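PDB 3QWT: putative GH105 family protein from Salmonella enterica subsp. enterica serovar Paratyphi A, which is of unknown function but, as a possible member of glycoside hydrolase family 105 with an alpha/alpha toroid fold, may remove terminal unsaturated uronic acids from oligosaccharides. Local coordinates for residues 202-213 with 263-274. Numbering follows the deposited sequence.
Sequences VQNLMDKETGLW and VLNAQIAALAKC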
ATOM      1  N   VAL A 202     -29.130  11.970  16.098  1.00 27.94           N
ATOM      2  CA  VAL A 202     -29.993  10.806  16.182  1.00 30.39           C
ATOM      3  C   VAL A 202     -30.291  10.492  17.642  1.00 34.28           C
ATOM      4  O   VAL A 202     -31.451  10.410  18.028  1.00 28.56           O
ATOM      5  CB  VAL A 202     -29.392   9.569  15.473  1.00 25.01           C
ATOM      6  CG1 VAL A 202     -30.194   8.294  15.802  1.00 23.74           C
ATOM      7  CG2 VAL A 202     -29.373   9.787  13.979  1.00 30.56           C
ATOM      8  N   GLN A 203     -29.246  10.346  18.455  1.00 34.00           N
ATOM      9  CA  GLN A 203     -29.417  10.085  19.886  1.00 33.06           C
ATOM     10  C   GLN A 203     -30.471  10.993  20.542  1.00 38.25           C
ATOM     11  O   GLN A 203     -31.289  10.536  21.334  1.00 38.75           O
ATOM     12  CB  GLN A 203     -28.080  10.240  20.612  1.00 31.05           C
ATOM     13  CG  GLN A 203     -28.148  10.042  22.129  1.00 32.92           C
ATOM     14  CD  GLN A 203     -26.754   9.984  22.762  1.00 37.13           C
ATOM     15  OE1 GLN A 203     -25.896   9.194  22.339  1.00 37.38           O
ATOM     16  NE2 GLN A 203     -26.519  10.829  23.769  1.00 30.31           N
ATOM     17  N   ASN A 204     -30.454  12.275  20.194  1.00 35.78           N
ATOM     18  CA  ASN A 204     -31.228  13.278  20.915  1.00 37.44           C
ATOM     19  C   ASN A 204     -32.574  13.624  20.291  1.00 34.69           C
ATOM     20  O   ASN A 204     -33.467  14.122  20.978  1.00 34.86           O
ATOM     21  CB  ASN A 204     -30.412  14.573  21.096  1.00 40.39           C
ATOM     22  CG  ASN A 204     -29.309  14.441  22.139  1.00 45.72           C
ATOM     23  OD1 ASN A 204     -29.367  13.592  23.033  1.00 39.28           O
ATOM     24  ND2 ASN A 204     -28.298  15.300  22.031  1.00 49.73           N
ATOM     25  N   LEU A 205     -32.726  13.365  18.997  1.00 33.91           N
ATOM     26  CA  LEU A 205     -33.898  13.867  18.283  1.00 36.08           C
ATOM     27  C   LEU A 205     -34.813  12.774  17.734  1.00 37.46           C
ATOM     28  O   LEU A 205     -36.018  12.975  17.632  1.00 43.13           O
ATOM     29  CB  LEU A 205     -33.477  14.828  17.178  1.00 27.38           C
ATOM     30  CG  LEU A 205     -32.814  16.103  17.711  1.00 36.80           C
ATOM     31  CD1 LEU A 205     -31.971  16.795  16.632  1.00 36.46           C
ATOM     32  CD2 LEU A 205     -33.850  17.080  18.299  1.00 35.98           C
HETATM   33  N   MSE A 206     -34.249  11.621  17.383  1.00 31.97           N
HETATM   34  CA  MSE A 206     -35.071  10.533  16.890  1.00 33.31           C
HETATM   35  C   MSE A 206     -36.027  10.031  17.976  1.00 32.16           C
HETATM   36  O   MSE A 206     -35.670   9.909  19.148  1.00 37.64           O
HETATM   37  CB  MSE A 206     -34.211   9.379  16.381  1.00 41.31           C
HETATM   38  CG  MSE A 206     -35.040   8.185  15.898  1.00 47.24           C
HETATM   39 SE   MSE A 206     -34.003   6.543  15.593  0.57 41.35          SE
HETATM   40  CE  MSE A 206     -35.565   5.392  15.308  1.00 41.92           C
ATOM     41  N   ASP A 207     -37.246   9.728  17.571  1.00 34.48           N
ATOM     42  CA  ASP A 207     -38.230   9.155  18.480  1.00 32.01           C
ATOM     43  C   ASP A 207     -38.337   7.670  18.192  1.00 35.55           C
ATOM     44  O   ASP A 207     -39.035   7.271  17.261  1.00 33.03           O
ATOM     45  CB  ASP A 207     -39.579   9.805  18.242  1.00 38.25           C
ATOM     46  CG  ASP A 207     -40.675   9.172  19.063  1.00 40.41           C
ATOM     47  OD1 ASP A 207     -40.365   8.683  20.164  1.00 44.19           O
ATOM     48  OD2 ASP A 207     -41.832   9.173  18.603  1.00 43.08           O
ATOM     49  N   LYS A 208     -37.629   6.850  18.960  1.00 32.39           N
ATOM     50  CA  LYS A 208     -37.658   5.414  18.720  1.00 33.43           C
ATOM     51  C   LYS A 208     -39.109   4.896  18.736  1.00 41.72           C
ATOM     52  O   LYS A 208     -39.418   3.895  18.103  1.00 42.19           O
ATOM     53  CB  LYS A 208     -36.827   4.686  19.768  1.00 32.96           C
ATOM     54  CG  LYS A 208     -37.343   4.928  21.175  1.00 43.91           C
ATOM     55  CD  LYS A 208     -36.416   4.342  22.226  1.00 47.18           C
ATOM     56  CE  LYS A 208     -36.693   4.979  23.568  1.00 42.22           C
ATOM     57  NZ  LYS A 208     -36.140   4.164  24.651  1.00 44.88           N
ATOM     58  N   GLU A 209     -40.001   5.599  19.432  1.00 43.38           N
ATOM     59  CA  GLU A 209     -41.391   5.161  19.529  1.00 49.71           C
ATOM     60  C   GLU A 209     -42.126   5.122  18.185  1.00 47.28           C
ATOM     61  O   GLU A 209     -42.989   4.259  17.972  1.00 39.16           O
ATOM     62  CB  GLU A 209     -42.168   5.998  20.547  1.00 59.99           C
ATOM     63  CG  GLU A 209     -41.892   5.598  21.993  1.00 72.86           C
ATOM     64  CD  GLU A 209     -42.950   6.109  22.959  1.00 82.64           C
ATOM     65  OE1 GLU A 209     -42.690   6.079  24.186  1.00 85.30           O
ATOM     66  OE2 GLU A 209     -44.037   6.533  22.490  1.00 80.97           O
ATOM     67  N   THR A 210     -41.768   6.025  17.275  1.00 35.33           N
ATOM     68  CA  THR A 210     -42.518   6.174  16.030  1.00 33.83           C
ATOM     69  C   THR A 210     -41.667   6.083  14.775  1.00 35.07           C
ATOM     70  O   THR A 210     -42.188   5.871  13.693  1.00 38.65           O
ATOM     71  CB  THR A 210     -43.248   7.528  15.977  1.00 36.92           C
ATOM     72  OG1 THR A 210     -42.284   8.589  15.925  1.00 44.78           O
ATOM     73  CG2 THR A 210     -44.110   7.710  17.199  1.00 40.82           C
ATOM     74  N   GLY A 211     -40.359   6.263  14.909  1.00 41.51           N
ATOM     75  CA  GLY A 211     -39.493   6.281  13.746  1.00 40.34           C
ATOM     76  C   GLY A 211     -39.346   7.685  13.192  1.00 39.85           C
ATOM     77  O   GLY A 211     -38.410   7.984  12.441  1.00 36.70           O
ATOM     78  N   LEU A 212     -40.271   8.559  13.566  1.00 34.41           N
ATOM     79  CA  LEU A 212     -40.173   9.957  13.171  1.00 37.53           C
ATOM     80  C   LEU A 212     -39.258  10.698  14.156  1.00 40.25           C
ATOM     81  O   LEU A 212     -38.805  10.114  15.142  1.00 41.88           O
ATOM     82  CB  LEU A 212     -41.568  10.595  13.105  1.00 33.63           C
ATOM     83  CG  LEU A 212     -42.510   9.885  12.126  1.00 38.92           C
ATOM     84  CD1 LEU A 212     -43.985  10.317  12.295  1.00 41.98           C
ATOM     85  CD2 LEU A 212     -42.041  10.064  10.678  1.00 29.51           C
ATOM     86  N   TRP A 213     -39.007  11.981  13.902  1.00 35.77           N
ATOM     87  CA  TRP A 213     -38.093  12.766  14.730  1.00 40.76           C
ATOM     88  C   TRP A 213     -38.754  13.932  15.467  1.00 41.97           C
ATOM     89  O   TRP A 213     -39.717  14.525  14.984  1.00 37.74           O
ATOM     90  CB  TRP A 213     -36.978  13.347  13.864  1.00 37.42           C
ATOM     91  CG  TRP A 213     -35.909  12.376  13.489  1.00 31.45           C
ATOM     92  CD1 TRP A 213     -36.073  11.118  13.004  1.00 33.51           C
ATOM     93  CD2 TRP A 213     -34.498  12.617  13.523  1.00 28.95           C
ATOM     94  NE1 TRP A 213     -34.840  10.541  12.754  1.00 33.73           N
ATOM     95  CE2 TRP A 213     -33.863  11.446  13.062  1.00 27.69           C
ATOM     96  CE3 TRP A 213     -33.711  13.706  13.916  1.00 31.66           C
ATOM     97  CZ2 TRP A 213     -32.470  11.335  12.977  1.00 34.89           C
ATOM     98  CZ3 TRP A 213     -32.332  13.602  13.830  1.00 31.13           C
ATOM     99  CH2 TRP A 213     -31.721  12.415  13.369  1.00 33.21           C
ATOM    100  N   VAL A 263     -31.903   4.234  10.341  1.00 34.84           N
ATOM    101  CA  VAL A 263     -32.604   5.442  10.774  1.00 30.00           C
ATOM    102  C   VAL A 263     -33.525   5.966   9.676  1.00 31.52           C
ATOM    103  O   VAL A 263     -34.686   6.333   9.928  1.00 26.99           O
ATOM    104  CB  VAL A 263     -31.612   6.539  11.161  1.00 27.94           C
ATOM    105  CG1 VAL A 263     -32.341   7.908  11.340  1.00 18.69           C
ATOM    106  CG2 VAL A 263     -30.831   6.106  12.405  1.00 22.71           C
ATOM    107  N   LEU A 264     -33.005   5.985   8.451  1.00 29.30           N
ATOM    108  CA  LEU A 264     -33.792   6.409   7.306  1.00 29.72           C
ATOM    109  C   LEU A 264     -35.024   5.511   7.152  1.00 34.08           C
ATOM    110  O   LEU A 264     -36.149   5.992   6.983  1.00 36.61           O
ATOM    111  CB  LEU A 264     -32.956   6.379   6.029  1.00 27.50           C
ATOM    112  CG  LEU A 264     -33.727   6.836   4.780  1.00 32.28           C
ATOM    113  CD1 LEU A 264     -34.106   8.296   4.904  1.00 36.88           C
ATOM    114  CD2 LEU A 264     -32.906   6.611   3.524  1.00 36.93           C
ATOM    115  N   ASN A 265     -34.804   4.206   7.218  1.00 32.83           N
ATOM    116  CA  ASN A 265     -35.898   3.250   7.070  1.00 38.87           C
ATOM    117  C   ASN A 265     -37.002   3.424   8.102  1.00 33.52           C
ATOM    118  O   ASN A 265     -38.174   3.517   7.756  1.00 43.47           O
ATOM    119  CB  ASN A 265     -35.368   1.818   7.103  1.00 43.60           C
ATOM    120  CG  ASN A 265     -35.296   1.208   5.731  1.00 43.61           C
ATOM    121  OD1 ASN A 265     -36.237   0.558   5.284  1.00 35.71           O
ATOM    122  ND2 ASN A 265     -34.181   1.433   5.037  1.00 45.55           N
ATOM    123  N   ALA A 266     -36.619   3.470   9.369  1.00 34.22           N
ATOM    124  CA  ALA A 266     -37.578   3.667  10.432  1.00 37.77           C
ATOM    125  C   ALA A 266     -38.413   4.913  10.134  1.00 41.69           C
ATOM    126  O   ALA A 266     -39.619   4.924  10.367  1.00 39.30           O
ATOM    127  CB  ALA A 266     -36.871   3.795  11.765  1.00 31.83           C
ATOM    128  N   GLN A 267     -37.777   5.959   9.607  1.00 38.03           N
ATOM    129  CA  GLN A 267     -38.528   7.170   9.279  1.00 38.63           C
ATOM    130  C   GLN A 267     -39.462   6.959   8.094  1.00 39.20           C
ATOM    131  O   GLN A 267     -40.629   7.299   8.155  1.00 37.48           O
ATOM    132  CB  GLN A 267     -37.629   8.379   8.999  1.00 33.68           C
ATOM    133  CG  GLN A 267     -38.451   9.678   8.905  1.00 32.72           C
ATOM    134  CD  GLN A 267     -37.680  10.843   8.317  1.00 41.05           C
ATOM    135  OE1 GLN A 267     -37.123  10.747   7.220  1.00 44.80           O
ATOM    136  NE2 GLN A 267     -37.650  11.956   9.042  1.00 37.01           N
ATOM    137  N   ILE A 268     -38.935   6.417   7.008  1.00 41.52           N
ATOM    138  CA  ILE A 268     -39.715   6.263   5.795  1.00 33.91           C
ATOM    139  C   ILE A 268     -40.938   5.363   6.065  1.00 33.42           C
ATOM    140  O   ILE A 268     -42.055   5.667   5.645  1.00 29.74           O
ATOM    141  CB  ILE A 268     -38.808   5.798   4.633  1.00 34.98           C
ATOM    142  CG1 ILE A 268     -37.830   6.933   4.251  1.00 34.38           C
ATOM    143  CG2 ILE A 268     -39.603   5.373   3.445  1.00 38.99           C
ATOM    144  CD1 ILE A 268     -37.060   6.736   2.919  1.00 25.50           C
ATOM    145  N   ALA A 269     -40.750   4.296   6.829  1.00 31.45           N
ATOM    146  CA  ALA A 269     -41.881   3.445   7.201  1.00 35.37           C
ATOM    147  C   ALA A 269     -42.940   4.234   7.963  1.00 39.69           C
ATOM    148  O   ALA A 269     -44.143   4.083   7.711  1.00 39.16           O
ATOM    149  CB  ALA A 269     -41.414   2.219   8.023  1.00 39.41           C
ATOM    150  N   ALA A 270     -42.505   5.078   8.896  1.00 40.48           N
ATOM    151  CA  ALA A 270     -43.462   5.857   9.689  1.00 41.78           C
ATOM    152  C   ALA A 270     -44.173   6.919   8.844  1.00 47.65           C
ATOM    153  O   ALA A 270     -45.338   7.274   9.100  1.00 51.03           O
ATOM    154  CB  ALA A 270     -42.789   6.478  10.877  1.00 39.96           C
ATOM    155  N   LEU A 271     -43.469   7.412   7.834  1.00 45.47           N
ATOM    156  CA  LEU A 271     -44.014   8.433   6.949  1.00 45.06           C
ATOM    157  C   LEU A 271     -45.039   7.809   6.024  1.00 49.23           C
ATOM    158  O   LEU A 271     -46.040   8.431   5.677  1.00 47.09           O
ATOM    159  CB  LEU A 271     -42.898   9.075   6.121  1.00 40.58           C
ATOM    160  CG  LEU A 271     -42.029  10.104   6.844  1.00 40.48           C
ATOM    161  CD1 LEU A 271     -40.713  10.308   6.114  1.00 33.83           C
ATOM    162  CD2 LEU A 271     -42.781  11.436   6.985  1.00 42.03           C
ATOM    163  N   ALA A 272     -44.784   6.571   5.620  1.00 50.69           N
ATOM    164  CA  ALA A 272     -45.698   5.890   4.727  1.00 46.17           C
ATOM    165  C   ALA A 272     -47.088   5.888   5.356  1.00 45.29           C
ATOM    166  O   ALA A 272     -48.084   6.173   4.677  1.00 48.73           O
ATOM    167  CB  ALA A 272     -45.226   4.484   4.466  1.00 43.37           C
ATOM    168  N   LYS A 273     -47.132   5.604   6.659  1.00 34.30           N
ATOM    169  CA  LYS A 273     -48.386   5.419   7.394  1.00 45.95           C
ATOM    170  C   LYS A 273     -49.030   6.740   7.789  1.00 51.53           C
ATOM    171  O   LYS A 273     -50.124   6.773   8.358  1.00 56.27           O
ATOM    172  CB  LYS A 273     -48.122   4.587   8.650  1.00 45.83           C
ATOM    173  CG  LYS A 273     -47.620   3.180   8.358  1.00 58.62           C
ATOM    174  CD  LYS A 273     -47.038   2.502   9.608  1.00 63.59           C
ATOM    175  CE  LYS A 273     -47.893   2.759  10.849  1.00 65.03           C
ATOM    176  NZ  LYS A 273     -49.347   2.464  10.638  1.00 61.86           N
ATOM    177  N   CYS A 274     -48.334   7.819   7.469  1.00 49.19           N
ATOM    178  CA  CYS A 274     -48.641   9.146   7.951  1.00 49.08           C
ATOM    179  C   CYS A 274     -49.190   9.985   6.811  1.00 45.22           C
ATOM    180  O   CYS A 274     -49.709  11.074   7.028  1.00 37.39           O
ATOM    181  CB  CYS A 274     -47.326   9.800   8.426  1.00 45.75           C
ATOM    182  SG  CYS A 274     -47.280  10.196  10.175  1.00 76.38           S
TER
HETATM  183  O   HOH W   1     -35.619   7.790  11.895  1.00 32.55           O
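G211 O, W213 NE1 and V263 O meet around one water, which ties the loop to the helix beside it. The water donates to G211 O at 2.9 Å and to V263 O at 2.6 Å, and accepts from W213 NE1 at 3.0 Å, lying in the plane of the indole at its edge. The same G211 carbonyl is approached by a CA-H...O contact from Q267, whose CA lies 3.3 Å from G211 O. Glycine suits this place twice over: its backbone angles (phi 90°, psi -19°) would jam a side chain against the preceding carbonyl, and a CB here would clash with A266 O. Small residues on the helix answer it, A266 facing G211 and A270 meeting L212. With chi1 at -59°, L212 has CG anti to its own carbonyl carbon and reaches the helix with its branched end: CG rests on A270 CB at 3.6 Å, CD2 lies against L271 CG, and CD1 reaches C274 SG. V263 sets CG1 against the rim of the W213 ring, 3.8 Å from CZ2, while its CG2 faces V202; two slim branches thus serve two neighbours. Bonds within the loop help to hold its shape: D207 O accepts from both T210 N and G211 N, and T210 OG1 donates to D207 OD2 while accepting from L212 N in an ST turn. From outside the loop, R229 adds a salt bridge to D207. The amide of Q267 turns instead to T238 and N234 of helix 231-248, on which L212, W213 and V263 also pack. The contact therefore joins the end of helix 188-205, and the turn leading toward strand 216-218, to helix 255-272 of the toroid, whose L264, I268 and L271 touch helix 294-309.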